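Local coordinates for protein AlkZ (Streptomyces sahachiroi, PDB 5UUJ) that belongs to the AlkZ-like family of DNA glycosylases, built largely of helices and grouped with helix-turn-helix proteins, at residues Q119-L131 and S164-C176. Residues are numbered along the deposited sequence; the frame is centred on the assembly and turned at random.
Sequences QVDELTEEVAGIL and SVLKPLAWRGVLC
Leu169 sits as a knob in a hole formed by Val120, Leu123, Thr124 and Val127, a four-residue hole that its branched end fills by parting two methyls between Thr124 and Val127. Leu169 CD2 presses on Val127 CG2 at 3.5 Å, and its CD1 lies against Thr124 OG1. With chi1 at 169°, Val120 swings CG1 away from its backbone N and across Pro168 CB, 3.9 Å off; Trp109 of helix 107-113 touches both residues. At the partly exposed margin, the long, extended Arg172 reaches Asp121: NH1 and NH2 both bond to Asp121 OD1, the NH1 bond 2.8 Å long. Both bonds are bent, a forked grip on one oxygen, with carboxylate and guanidinium planes 34° apart. Arg172 NH1 also donates, in the guanidinium plane, to Thr124 OG1 at 3.1 Å. That hydroxyl donates to Val120 O, while the same chi1 sends Thr124 CG2 against Val174 CG1. Small Ala128 lets Val174 come close. Gly173, tolerating positive phi, ends helix 164-172 in a Schellman motif that turns Val174 back onto helix 119-130. The two helix axes cross at -65°, making a crossed pair with one knob-into-hole contact, closed at one edge by an Asp-Arg salt bridge, within the AlkZ-like fold.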
ATOM      1  N   GLN A 119      27.510   8.084   4.862  1.00 21.06           N
ATOM      2  CA  GLN A 119      27.269   8.535   3.500  1.00 21.43           C
ATOM      3  C   GLN A 119      25.781   8.682   3.185  1.00 20.01           C
ATOM      4  O   GLN A 119      25.402   9.515   2.367  1.00 20.16           O
ATOM      5  CB  GLN A 119      27.920   7.574   2.510  1.00 22.53           C
ATOM      6  CG  GLN A 119      29.418   7.760   2.391  1.00 24.51           C
ATOM      7  CD  GLN A 119      30.079   6.646   1.614  1.00 25.89           C
ATOM      8  OE1 GLN A 119      29.632   5.500   1.645  1.00 25.39           O
ATOM      9  NE2 GLN A 119      31.153   6.976   0.906  1.00 27.97           N
ATOM     10  N   VAL A 120      24.941   7.871   3.820  1.00 18.84           N
ATOM     11  CA  VAL A 120      23.497   8.003   3.642  1.00 17.69           C
ATOM     12  C   VAL A 120      23.049   9.363   4.179  1.00 17.47           C
ATOM     13  O   VAL A 120      22.240  10.045   3.553  1.00 17.24           O
ATOM     14  CB  VAL A 120      22.721   6.863   4.344  1.00 16.83           C
ATOM     15  CG1 VAL A 120      21.224   7.157   4.390  1.00 15.89           C
ATOM     16  CG2 VAL A 120      22.962   5.543   3.630  1.00 17.36           C
ATOM     17  N   ASP A 121      23.593   9.760   5.326  1.00 18.25           N
ATOM     18  CA  ASP A 121      23.274  11.060   5.909  1.00 18.10           C
ATOM     19  C   ASP A 121      23.708  12.189   4.982  1.00 19.36           C
ATOM     20  O   ASP A 121      22.963  13.145   4.767  1.00 19.27           O
ATOM     21  CB  ASP A 121      23.945  11.229   7.276  1.00 18.67           C
ATOM     22  CG  ASP A 121      23.342  10.337   8.344  1.00 20.28           C
ATOM     23  OD1 ASP A 121      22.263   9.749   8.109  1.00 19.73           O
ATOM     24  OD2 ASP A 121      23.949  10.236   9.433  1.00 21.08           O
ATOM     25  N   GLU A 122      24.918  12.078   4.441  1.00 20.22           N
ATOM     26  CA  GLU A 122      25.438  13.086   3.526  1.00 21.57           C
ATOM     27  C   GLU A 122      24.547  13.204   2.297  1.00 21.08           C
ATOM     28  O   GLU A 122      24.233  14.308   1.847  1.00 21.71           O
ATOM     29  CB  GLU A 122      26.868  12.751   3.108  1.00 22.98           C
ATOM     30  CG  GLU A 122      27.881  12.845   4.234  1.00 25.24           C
ATOM     31  CD  GLU A 122      29.240  12.296   3.842  1.00 25.34           C
ATOM     32  OE1 GLU A 122      29.403  11.872   2.679  1.00 28.96           O
ATOM     33  OE2 GLU A 122      30.148  12.285   4.696  1.00 27.47           O
ATOM     34  N   LEU A 123      24.133  12.058   1.763  1.00 20.16           N
ATOM     35  CA  LEU A 123      23.260  12.028   0.597  1.00 19.77           C
ATOM     36  C   LEU A 123      21.905  12.644   0.898  1.00 18.84           C
ATOM     37  O   LEU A 123      21.337  13.340   0.060  1.00 19.07           O
ATOM     38  CB  LEU A 123      23.072  10.596   0.108  1.00 19.27           C
ATOM     39  CG  LEU A 123      24.287   9.981  -0.578  1.00 24.01           C
ATOM     40  CD1 LEU A 123      24.113   8.477  -0.655  1.00 20.32           C
ATOM     41  CD2 LEU A 123      24.487  10.582  -1.965  1.00 24.87           C
ATOM     42  N   THR A 124      21.388  12.374   2.094  1.00 18.00           N
ATOM     43  CA  THR A 124      20.108  12.925   2.518  1.00 18.79           C
ATOM     44  C   THR A 124      20.149  14.448   2.438  1.00 18.53           C
ATOM     45  O   THR A 124      19.263  15.075   1.855  1.00 18.58           O
ATOM     46  CB  THR A 124      19.754  12.487   3.955  1.00 17.54           C
ATOM     47  OG1 THR A 124      19.607  11.062   4.000  1.00 18.56           O
ATOM     48  CG2 THR A 124      18.458  13.136   4.426  1.00 16.70           C
ATOM     49  N   GLU A 125      21.195  15.026   3.018  1.00 19.87           N
ATOM     50  CA  GLU A 125      21.382  16.470   3.045  1.00 22.47           C
ATOM     51  C   GLU A 125      21.527  17.048   1.644  1.00 23.73           C
ATOM     52  O   GLU A 125      20.882  18.037   1.299  1.00 23.29           O
ATOM     53  CB  GLU A 125      22.620  16.831   3.874  1.00 22.72           C
ATOM     54  CG  GLU A 125      22.533  16.407   5.334  1.00 23.67           C
ATOM     55  CD  GLU A 125      23.882  16.409   6.044  1.00 32.53           C
ATOM     56  OE1 GLU A 125      24.908  16.745   5.412  1.00 31.70           O
ATOM     57  OE2 GLU A 125      23.912  16.070   7.245  1.00 37.28           O
ATOM     58  N   GLU A 126      22.372  16.423   0.834  1.00 22.12           N
ATOM     59  CA  GLU A 126      22.717  16.984  -0.464  1.00 23.90           C
ATOM     60  C   GLU A 126      21.571  16.840  -1.463  1.00 22.43           C
ATOM     61  O   GLU A 126      21.318  17.747  -2.255  1.00 23.36           O
ATOM     62  CB  GLU A 126      23.981  16.319  -1.007  1.00 24.08           C
ATOM     63  CG  GLU A 126      24.755  17.185  -1.979  1.00 31.35           C
ATOM     64  CD  GLU A 126      25.294  18.454  -1.339  1.00 29.72           C
ATOM     65  OE1 GLU A 126      25.625  19.397  -2.085  1.00 36.24           O
ATOM     66  OE2 GLU A 126      25.392  18.509  -0.093  1.00 32.12           O
ATOM     67  N   VAL A 127      20.879  15.706  -1.423  1.00 20.86           N
ATOM     68  CA  VAL A 127      19.745  15.480  -2.314  1.00 20.14           C
ATOM     69  C   VAL A 127      18.640  16.489  -2.003  1.00 20.10           C
ATOM     70  O   VAL A 127      18.009  17.025  -2.911  1.00 20.45           O
ATOM     71  CB  VAL A 127      19.209  14.032  -2.194  1.00 18.78           C
ATOM     72  CG1 VAL A 127      17.808  13.895  -2.797  1.00 18.10           C
ATOM     73  CG2 VAL A 127      20.170  13.067  -2.869  1.00 19.27           C
ATOM     74  N   ALA A 128      18.426  16.756  -0.719  1.00 19.92           N
ATOM     75  CA  ALA A 128      17.403  17.706  -0.301  1.00 20.26           C
ATOM     76  C   ALA A 128      17.668  19.085  -0.900  1.00 21.98           C
ATOM     77  O   ALA A 128      16.740  19.778  -1.317  1.00 22.39           O
ATOM     78  CB  ALA A 128      17.340  17.789   1.218  1.00 20.28           C
ATOM     79  N   GLY A 129      18.939  19.475  -0.946  1.00 23.21           N
ATOM     80  CA  GLY A 129      19.321  20.768  -1.489  1.00 25.22           C
ATOM     81  C   GLY A 129      19.209  20.824  -3.001  1.00 25.48           C
ATOM     82  O   GLY A 129      18.755  21.820  -3.567  1.00 26.63           O
ATOM     83  N   ILE A 130      19.621  19.747  -3.657  1.00 24.62           N
ATOM     84  CA  ILE A 130      19.592  19.677  -5.112  1.00 25.05           C
ATOM     85  C   ILE A 130      18.158  19.702  -5.640  1.00 24.19           C
ATOM     86  O   ILE A 130      17.877  20.351  -6.648  1.00 25.14           O
ATOM     87  CB  ILE A 130      20.318  18.407  -5.611  1.00 24.58           C
ATOM     88  CG1 ILE A 130      21.819  18.522  -5.330  1.00 25.98           C
ATOM     89  CG2 ILE A 130      20.102  18.188  -7.108  1.00 25.04           C
ATOM     90  CD1 ILE A 130      22.556  17.199  -5.371  1.00 25.54           C
ATOM     91  N   LEU A 131      17.252  19.013  -4.952  1.00 22.58           N
ATOM     92  CA  LEU A 131      15.890  18.832  -5.451  1.00 21.80           C
ATOM     93  C   LEU A 131      14.906  19.904  -4.972  1.00 22.31           C
ATOM     94  O   LEU A 131      13.736  19.881  -5.348  1.00 21.93           O
ATOM     95  CB  LEU A 131      15.367  17.454  -5.045  1.00 20.15           C
ATOM     96  CG  LEU A 131      16.084  16.242  -5.643  1.00 19.83           C
ATOM     97  CD1 LEU A 131      15.378  14.969  -5.217  1.00 18.51           C
ATOM     98  CD2 LEU A 131      16.165  16.324  -7.163  1.00 20.72           C
ATOM     99  N   SER A 164      17.815   0.966  -4.314  1.00 34.05           N
ATOM    100  CA  SER A 164      17.991   0.597  -2.916  1.00 32.97           C
ATOM    101  C   SER A 164      18.426   1.795  -2.067  1.00 29.84           C
ATOM    102  O   SER A 164      17.973   1.964  -0.935  1.00 22.41           O
ATOM    103  CB  SER A 164      19.019  -0.531  -2.803  1.00 31.44           C
ATOM    104  OG  SER A 164      19.177  -0.940  -1.457  1.00 39.98           O
ATOM    105  N   VAL A 165      19.299   2.625  -2.625  1.00 24.81           N
ATOM    106  CA  VAL A 165      19.890   3.738  -1.890  1.00 23.62           C
ATOM    107  C   VAL A 165      18.903   4.887  -1.681  1.00 21.84           C
ATOM    108  O   VAL A 165      19.023   5.646  -0.721  1.00 20.50           O
ATOM    109  CB  VAL A 165      21.150   4.262  -2.627  1.00 28.28           C
ATOM    110  CG1 VAL A 165      21.707   5.520  -1.966  1.00 25.42           C
ATOM    111  CG2 VAL A 165      22.218   3.182  -2.669  1.00 27.15           C
ATOM    112  N   LEU A 166      17.925   5.010  -2.571  1.00 23.18           N
ATOM    113  CA  LEU A 166      16.977   6.119  -2.505  1.00 24.61           C
ATOM    114  C   LEU A 166      15.960   5.956  -1.378  1.00 19.45           C
ATOM    115  O   LEU A 166      15.318   6.923  -0.971  1.00 17.99           O
ATOM    116  CB  LEU A 166      16.240   6.270  -3.846  1.00 24.90           C
ATOM    117  CG  LEU A 166      15.288   5.145  -4.285  1.00 24.05           C
ATOM    118  CD1 LEU A 166      13.903   5.284  -3.672  1.00 26.66           C
ATOM    119  CD2 LEU A 166      15.162   5.100  -5.802  1.00 25.14           C
ATOM    120  N   LYS A 167      15.796   4.735  -0.880  1.00 19.11           N
ATOM    121  CA  LYS A 167      14.695   4.448   0.036  1.00 17.87           C
ATOM    122  C   LYS A 167      14.836   5.144   1.397  1.00 16.91           C
ATOM    123  O   LYS A 167      13.861   5.707   1.896  1.00 15.47           O
ATOM    124  CB  LYS A 167      14.546   2.934   0.207  1.00 18.55           C
ATOM    125  CG  LYS A 167      14.152   2.253  -1.093  1.00 20.07           C
ATOM    126  CD  LYS A 167      13.681   0.824  -0.903  1.00 20.90           C
ATOM    127  CE  LYS A 167      13.309   0.213  -2.247  1.00 22.54           C
ATOM    128  NZ  LYS A 167      12.729  -1.142  -2.119  1.00 25.65           N
ATOM    129  N   PRO A 168      16.037   5.115   2.003  1.00 18.35           N
ATOM    130  CA  PRO A 168      16.207   5.917   3.222  1.00 23.26           C
ATOM    131  C   PRO A 168      15.893   7.395   3.000  1.00 17.52           C
ATOM    132  O   PRO A 168      15.344   8.056   3.884  1.00 14.05           O
ATOM    133  CB  PRO A 168      17.686   5.725   3.567  1.00 18.69           C
ATOM    134  CG  PRO A 168      18.046   4.419   2.972  1.00 19.96           C
ATOM    135  CD  PRO A 168      17.200   4.251   1.744  1.00 17.87           C
ATOM    136  N   LEU A 169      16.239   7.901   1.820  1.00 15.74           N
ATOM    137  CA  LEU A 169      15.978   9.295   1.481  1.00 15.58           C
ATOM    138  C   LEU A 169      14.479   9.540   1.357  1.00 21.01           C
ATOM    139  O   LEU A 169      13.972  10.567   1.810  1.00 14.57           O
ATOM    140  CB  LEU A 169      16.688   9.678   0.180  1.00 19.14           C
ATOM    141  CG  LEU A 169      18.122  10.204   0.291  1.00 27.99           C
ATOM    142  CD1 LEU A 169      18.991   9.299   1.136  1.00 21.10           C
ATOM    143  CD2 LEU A 169      18.729  10.364  -1.096  1.00 29.48           C
ATOM    144  N   ALA A 170      13.773   8.594   0.745  1.00 15.48           N
ATOM    145  CA  ALA A 170      12.323   8.691   0.632  1.00 17.45           C
ATOM    146  C   ALA A 170      11.710   8.699   2.025  1.00 15.39           C
ATOM    147  O   ALA A 170      10.863   9.530   2.334  1.00 13.82           O
ATOM    148  CB  ALA A 170      11.766   7.540  -0.195  1.00 16.51           C
ATOM    149  N   TRP A 171      12.167   7.780   2.870  1.00 15.30           N
ATOM    150  CA  TRP A 171      11.651   7.651   4.227  1.00 13.17           C
ATOM    151  C   TRP A 171      11.926   8.891   5.069  1.00 15.54           C
ATOM    152  O   TRP A 171      11.156   9.212   5.972  1.00 15.35           O
ATOM    153  CB  TRP A 171      12.253   6.422   4.908  1.00 13.12           C
ATOM    154  CG  TRP A 171      11.819   5.122   4.307  1.00 13.74           C
ATOM    155  CD1 TRP A 171      10.777   4.917   3.447  1.00 14.11           C
ATOM    156  CD2 TRP A 171      12.420   3.842   4.518  1.00 14.32           C
ATOM    157  NE1 TRP A 171      10.690   3.589   3.117  1.00 14.87           N
ATOM    158  CE2 TRP A 171      11.688   2.906   3.761  1.00 15.03           C
ATOM    159  CE3 TRP A 171      13.502   3.395   5.280  1.00 14.51           C
ATOM    160  CZ2 TRP A 171      12.009   1.551   3.741  1.00 15.96           C
ATOM    161  CZ3 TRP A 171      13.817   2.049   5.259  1.00 15.44           C
ATOM    162  CH2 TRP A 171      13.074   1.144   4.495  1.00 16.16           C
ATOM    163  N   ARG A 172      13.023   9.584   4.777  1.00 16.77           N
ATOM    164  CA  ARG A 172      13.365  10.805   5.504  1.00 15.20           C
ATOM    165  C   ARG A 172      12.656  12.022   4.909  1.00 15.40           C
ATOM    166  O   ARG A 172      12.711  13.114   5.469  1.00 16.61           O
ATOM    167  CB  ARG A 172      14.879  11.017   5.516  1.00 15.48           C
ATOM    168  CG  ARG A 172      15.558  10.319   6.684  1.00 20.26           C
ATOM    169  CD  ARG A 172      17.037  10.095   6.444  1.00 17.64           C
ATOM    170  NE  ARG A 172      17.702   9.614   7.649  1.00 16.26           N
ATOM    171  CZ  ARG A 172      19.018   9.498   7.786  1.00 18.88           C
ATOM    172  NH1 ARG A 172      19.833   9.825   6.789  1.00 21.68           N
ATOM    173  NH2 ARG A 172      19.523   9.055   8.926  1.00 16.08           N
ATOM    174  N   GLY A 173      11.990  11.822   3.775  1.00 16.33           N
ATOM    175  CA  GLY A 173      11.166  12.855   3.173  1.00 16.25           C
ATOM    176  C   GLY A 173      11.911  13.888   2.351  1.00 17.04           C
ATOM    177  O   GLY A 173      11.427  15.008   2.196  1.00 17.33           O
ATOM    178  N   VAL A 174      13.075  13.525   1.814  1.00 19.10           N
ATOM    179  CA  VAL A 174      13.858  14.455   1.003  1.00 18.25           C
ATOM    180  C   VAL A 174      13.728  14.165  -0.489  1.00 17.98           C
ATOM    181  O   VAL A 174      14.307  14.875  -1.308  1.00 18.71           O
ATOM    182  CB  VAL A 174      15.358  14.439   1.391  1.00 20.48           C
ATOM    183  CG1 VAL A 174      15.534  14.847   2.845  1.00 19.90           C
ATOM    184  CG2 VAL A 174      15.989  13.074   1.137  1.00 19.15           C
ATOM    185  N   LEU A 175      12.973  13.131  -0.851  1.00 19.65           N
ATOM    186  CA  LEU A 175      12.694  12.884  -2.261  1.00 19.79           C
ATOM    187  C   LEU A 175      11.388  12.136  -2.472  1.00 18.94           C
ATOM    188  O   LEU A 175      10.933  11.374  -1.619  1.00 16.76           O
ATOM    189  CB  LEU A 175      13.852  12.119  -2.932  1.00 22.44           C
ATOM    190  CG  LEU A 175      14.149  10.633  -2.684  1.00 22.37           C
ATOM    191  CD1 LEU A 175      13.194   9.692  -3.393  1.00 26.23           C
ATOM    192  CD2 LEU A 175      15.560  10.336  -3.158  1.00 26.24           C
ATOM    193  N   CYS A 176      10.789  12.392  -3.629  1.00 16.29           N
ATOM    194  CA  CYS A 176       9.593  11.700  -4.078  1.00 20.89           C
ATOM    195  C   CYS A 176       9.539  11.865  -5.586  1.00 19.82           C
ATOM    196  O   CYS A 176      10.381  12.554  -6.154  1.00 17.46           O
ATOM    197  CB  CYS A 176       8.336  12.271  -3.418  1.00 20.78           C
ATOM    198  SG  CYS A 176       8.039  14.022  -3.791  1.00 17.73           S
TER